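Local coordinates for putative cell adhesion protein (PDB 3LIU) that probably serves as a fimbrial (pilus) subunit of the FimA/Mfa1 family, and so may contribute to cell adhesion, at residues A[88-93]-A[123-128]; A[96-100]-A[112-116]. All blocks are in the same frame, centred on the assembly; numbering follows the deposited sequence.

Contact 1. Residues A[88-93]-A[123-128]; sequences VVANAA and KGLTMS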
loop_
_atom_site.group_PDB
_atom_site.type_symbol
_atom_site.label_atom_id
_atom_site.label_comp_id
_atom_site.label_asym_id
_atom_site.label_seq_id
_atom_site.Cartn_x
_atom_site.Cartn_y
_atom_site.Cartn_z
ATOM N N VAL A 88 1.425 6.033 16.941
ATOM C CA VAL A 88 0.326 5.124 17.050
ATOM C C VAL A 88 0.275 4.308 15.781
ATOM O O VAL A 88 0.328 4.862 14.675
ATOM C CB VAL A 88 -0.986 5.910 17.198
ATOM C CG1 VAL A 88 -2.203 4.968 17.321
ATOM C CG2 VAL A 88 -0.875 6.842 18.388
ATOM N N VAL A 89 0.140 2.992 15.949
ATOM C CA VAL A 89 -0.034 2.070 14.858
ATOM C C VAL A 89 -1.367 1.341 15.009
ATOM O O VAL A 89 -1.637 0.699 16.018
ATOM C CB VAL A 89 1.126 1.017 14.795
ATOM C CG1 VAL A 89 0.833 -0.043 13.664
ATOM C CG2 VAL A 89 2.483 1.710 14.546
ATOM N N ALA A 90 -2.195 1.396 13.987
ATOM C CA ALA A 90 -3.444 0.616 13.955
ATOM C C ALA A 90 -3.247 -0.720 13.277
ATOM O O ALA A 90 -2.576 -0.815 12.237
ATOM C CB ALA A 90 -4.577 1.399 13.225
ATOM N N ASN A 91 -3.880 -1.740 13.857
ATOM C CA ASN A 91 -4.075 -3.044 13.217
ATOM C C ASN A 91 -2.763 -3.827 12.991
ATOM O O ASN A 91 -2.625 -4.552 12.026
ATOM C CB ASN A 91 -4.855 -2.880 11.909
ATOM C CG ASN A 91 -6.245 -2.267 12.125
ATOM O OD1 ASN A 91 -6.884 -2.540 13.124
ATOM N ND2 ASN A 91 -6.679 -1.389 11.210
ATOM N N ALA A 92 -1.786 -3.637 13.864
ATOM C CA ALA A 92 -0.550 -4.401 13.771
ATOM C C ALA A 92 -0.827 -5.891 13.958
ATOM O O ALA A 92 -1.547 -6.300 14.894
ATOM C CB ALA A 92 0.476 -3.908 14.782
ATOM N N ALA A 93 -0.227 -6.708 13.099
ATOM C CA ALA A 93 -0.351 -8.175 13.226
ATOM C C ALA A 93 0.208 -8.586 14.598
ATOM O O ALA A 93 1.036 -7.880 15.163
ATOM C CB ALA A 93 0.374 -8.902 12.088
ATOM N N LYS A 123 -7.904 -8.563 9.331
ATOM C CA LYS A 123 -6.999 -7.932 10.310
ATOM C C LYS A 123 -7.330 -6.461 10.511
ATOM O O LYS A 123 -7.196 -5.904 11.629
ATOM C CB LYS A 123 -5.542 -8.031 9.876
ATOM C CG LYS A 123 -4.583 -7.276 10.840
ATOM C CD LYS A 123 -3.136 -7.477 10.455
ATOM C CE LYS A 123 -2.743 -6.614 9.232
ATOM N NZ LYS A 123 -2.726 -5.200 9.466
ATOM N N GLY A 124 -7.756 -5.822 9.423
ATOM C CA GLY A 124 -7.675 -4.376 9.351
ATOM C C GLY A 124 -6.339 -4.033 8.717
ATOM O O GLY A 124 -5.348 -4.716 8.922
ATOM N N LEU A 125 -6.315 -2.986 7.912
ATOM C CA LEU A 125 -5.103 -2.576 7.212
ATOM C C LEU A 125 -4.202 -1.822 8.181
ATOM O O LEU A 125 -4.674 -1.045 9.012
ATOM C CB LEU A 125 -5.458 -1.679 6.027
ATOM C CG LEU A 125 -6.342 -2.351 4.979
ATOM C CD1 LEU A 125 -6.661 -1.401 3.880
ATOM C CD2 LEU A 125 -5.607 -3.591 4.413
ATOM N N THR A 126 -2.903 -2.052 8.096
ATOM C CA THR A 126 -2.004 -1.373 9.002
ATOM C C THR A 126 -2.005 0.124 8.683
ATOM O O THR A 126 -1.869 0.514 7.527
ATOM C CB THR A 126 -0.559 -1.884 8.905
ATOM O OG1 THR A 126 -0.540 -3.325 8.878
ATOM C CG2 THR A 126 0.246 -1.359 10.130
HETATM N N MSE A 127 -2.142 0.961 9.701
HETATM C CA MSE A 127 -2.084 2.431 9.532
HETATM C C MSE A 127 -1.197 3.017 10.631
HETATM O O MSE A 127 -1.082 2.426 11.703
HETATM C CB MSE A 127 -3.489 3.052 9.714
HETATM C CG MSE A 127 -4.555 2.483 8.853
HETATM SE SE MSE A 127 -6.273 2.680 9.715
HETATM C CE MSE A 127 -7.330 1.639 8.419
ATOM N N SER A 128 -0.630 4.190 10.398
ATOM C CA SER A 128 0.152 4.866 11.424
ATOM C C SER A 128 -0.060 6.357 11.448
ATOM O O SER A 128 -0.403 6.944 10.456
ATOM C CB SER A 128 1.643 4.644 11.221
ATOM O OG SER A 128 2.010 4.890 9.878
HETATM O O HOH W 1 0.623 -5.613 10.476
#

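Contact 2. Residues A[96-100]-A[112-116]; sequences IQTEL and TTINL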
loop_
_atom_site.group_PDB
_atom_site.type_symbol
_atom_site.label_atom_id
_atom_site.label_comp_id
_atom_site.label_asym_id
_atom_site.label_seq_id
_atom_site.Cartn_x
_atom_site.Cartn_y
_atom_site.Cartn_z
ATOM N N ILE A 96 3.902 -8.526 14.973
ATOM C CA ILE A 96 4.392 -7.132 14.862
ATOM C C ILE A 96 4.169 -6.381 16.201
ATOM O O ILE A 96 4.978 -5.562 16.603
ATOM C CB ILE A 96 3.733 -6.369 13.685
ATOM C CG1 ILE A 96 3.908 -7.116 12.352
ATOM C CG2 ILE A 96 4.244 -4.871 13.575
ATOM C CD1 ILE A 96 5.405 -7.435 11.944
ATOM N N GLN A 97 3.077 -6.673 16.892
ATOM C CA GLN A 97 2.810 -6.037 18.180
ATOM C C GLN A 97 3.953 -6.296 19.166
ATOM O O GLN A 97 4.354 -5.402 19.881
ATOM C CB GLN A 97 1.487 -6.522 18.785
ATOM C CG GLN A 97 0.231 -6.152 18.002
ATOM C CD GLN A 97 -1.010 -6.842 18.564
ATOM O OE1 GLN A 97 -1.028 -7.241 19.721
ATOM N NE2 GLN A 97 -2.021 -7.032 17.731
ATOM N N THR A 98 4.513 -7.505 19.138
ATOM C CA THR A 98 5.595 -7.863 20.008
ATOM C C THR A 98 6.891 -7.229 19.572
ATOM O O THR A 98 7.661 -6.715 20.408
ATOM C CB THR A 98 5.758 -9.382 20.075
ATOM O OG1 THR A 98 4.569 -9.936 20.623
ATOM C CG2 THR A 98 6.936 -9.743 20.982
ATOM N N GLU A 99 7.138 -7.238 18.272
ATOM C CA GLU A 99 8.313 -6.547 17.740
ATOM C C GLU A 99 8.308 -5.066 18.137
ATOM O O GLU A 99 9.314 -4.537 18.578
ATOM C CB GLU A 99 8.381 -6.688 16.216
ATOM C CG GLU A 99 8.722 -8.102 15.757
ATOM C CD GLU A 99 8.835 -8.242 14.239
ATOM O OE1 GLU A 99 8.627 -7.275 13.502
ATOM O OE2 GLU A 99 9.138 -9.348 13.767
ATOM N N LEU A 100 7.150 -4.426 18.001
ATOM C CA LEU A 100 7.023 -3.045 18.385
ATOM C C LEU A 100 7.264 -2.902 19.906
ATOM O O LEU A 100 7.916 -1.955 20.338
ATOM C CB LEU A 100 5.658 -2.480 17.950
ATOM C CG LEU A 100 5.363 -2.266 16.447
ATOM C CD1 LEU A 100 3.851 -1.908 16.266
ATOM C CD2 LEU A 100 6.276 -1.215 15.750
ATOM N N THR A 112 10.225 -0.800 12.154
ATOM C CA THR A 112 9.737 -2.154 12.225
ATOM C C THR A 112 9.127 -2.627 10.893
ATOM O O THR A 112 8.352 -1.921 10.275
ATOM C CB THR A 112 8.699 -2.332 13.351
ATOM O OG1 THR A 112 9.304 -1.996 14.586
ATOM C CG2 THR A 112 8.241 -3.761 13.435
ATOM N N THR A 113 9.532 -3.810 10.438
ATOM C CA THR A 113 9.115 -4.295 9.129
ATOM C C THR A 113 7.735 -4.946 9.222
ATOM O O THR A 113 7.538 -5.840 10.034
ATOM C CB THR A 113 10.119 -5.285 8.551
ATOM O OG1 THR A 113 11.366 -4.599 8.349
ATOM C CG2 THR A 113 9.601 -5.827 7.188
ATOM N N ILE A 114 6.787 -4.516 8.390
ATOM C CA ILE A 114 5.474 -5.215 8.315
ATOM C C ILE A 114 5.438 -6.049 7.010
ATOM O O ILE A 114 6.215 -5.774 6.072
ATOM C CB ILE A 114 4.248 -4.223 8.442
ATOM C CG1 ILE A 114 4.345 -3.104 7.403
ATOM C CG2 ILE A 114 4.104 -3.774 9.937
ATOM C CD1 ILE A 114 3.154 -1.993 7.371
ATOM N N ASN A 115 4.558 -7.056 6.960
ATOM C CA ASN A 115 4.507 -8.042 5.876
ATOM C C ASN A 115 3.163 -8.017 5.167
ATOM O O ASN A 115 2.103 -8.015 5.798
ATOM C CB ASN A 115 4.782 -9.431 6.417
ATOM C CG ASN A 115 6.087 -9.498 7.152
ATOM O OD1 ASN A 115 7.170 -9.437 6.534
ATOM N ND2 ASN A 115 6.010 -9.583 8.482
ATOM N N LEU A 116 3.225 -7.953 3.849
ATOM C CA LEU A 116 2.047 -7.673 3.005
ATOM C C LEU A 116 0.989 -8.740 3.138
ATOM O O LEU A 116 -0.181 -8.426 3.141
ATOM C CB LEU A 116 2.452 -7.487 1.527
ATOM C CG LEU A 116 1.312 -7.057 0.591
ATOM C CD1 LEU A 116 0.644 -5.724 1.071
ATOM C CD2 LEU A 116 1.817 -6.865 -0.888
HETATM O O HOH W 2 8.890 -7.798 11.167
HETATM O O HOH W 3 11.198 -5.585 11.864
#

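Contact 1. Residues A[88-93]-A[123-128]
Main-chain pairing fixes the alignment of 88-93 with 123-128. The two segments run nearly antiparallel, their end-to-end directions 152° apart, and Ala90 and Met127 form a hydrogen-bonded pair: Ala90 N donates to Met127 O (2.7 Å) and Met127 N to Ala90 O (3.1 Å). Val89 and Ser128 make the adjacent non-hydrogen-bonded pair, with CA atoms 4.4 Å apart. Here the strands are also joined by CA-H...O contacts, Val89 CA to Met127 O and Ser128 CA to Val88 O, both 3.3 Å.

Polar side chains take over where regular pairing ends. Asn91, at phi/psi 67/31, turns out of the strand and sends ND2 to Leu125 O (3.0 Å); the same ND2 also bonds to Asp42 O, and OD1 to Asn44 N. Lys123 NZ curls back to donate to Asn91 O (2.6 Å), Gly124 O (2.7 Å) and Thr126 OG1 (2.9 Å), while Glu119 supplies its salt-bridge partner and also binds Thr126 OG1. Water 1 links Ala93 N to Thr126 OG1, 3.0 Å from each. At phi/psi 91/144 a CB on Gly124 would be jammed against Lys123 O, which alone calls for glycine; an ideal CB would also lie 2.6 Å from Asn91 CG.

Apolar contacts flank the pairing. Ala90 CB meets the CB of selenomethionine Met127 at 4.0 Å on one face, and Val89 CG1 meets Thr126 CG2 at 3.8 Å on the other.

The arrangement is an antiparallel strand pair in a large beta sheet, with 82-90 between 45-52 and 127-136, as befits a FimA-type domain of the transthyretin clan.

Contact 2. Residues A[96-100]-A[112-116]
A short helix packs against an edge of beta structure here: segment 96-100 of helix 94-101 and strand 113-115 run antiparallel (179°) with axes 9.7 Å apart at closest approach, and no direct hydrogen bond joins the two segments. Strand 113-115 itself pairs with strand 193-213, so the helix lies beside the sheet that contains strand 193-213. Ile96 opens the contact and is its main apolar anchor. Its CB points toward the strand, Ile96 CG2 lies 3.8 Å from Ile114 CG2 and 4.2 Å from Thr112 CG2, and Ile96 CD1 reaches Thr113 O at 3.3 Å. One turn on, Glu99 also points toward the strand, placing OE1 3.5 Å from Thr112 CG2; a glycerol, probably from crystallisation, lies about 3 Å from its side chain. Solvent completes the Glu99 link: water 2 donates to Glu99 OE1 at a very short 2.4 Å and to Thr113 O at 2.6 Å. Leu100, whose N bonds to Ile96 O (2.8 Å), has its CD2 3.3 Å from Thr112 OG1, a hydroxyl bonded to Phe109 O.

Overall arrangement
Contact 2 is nested along the chain inside the loop closed by contact 1, their centres about 10 Å apart. They share no helix or strand but use consecutive ones: strand 82-90 then helix 94-101, and strand 113-115 then strand 127-136. Contact 1 pairs two strands of one sheet, with 11 of 12 touching residues buried, 422 Å² buried between its segments and direct hydrogen bonds. In contact 2 a helix meets a strand of another sheet; 3 of 7 touching residues are buried, and apolar packing and bridging water join its segments over 244 Å². Ala92 O probably accepts a hydrogen bond from Gln97 NE2 (3.0 Å), and Leu100 CD1 lies 4.2 Å from Val89 CG2.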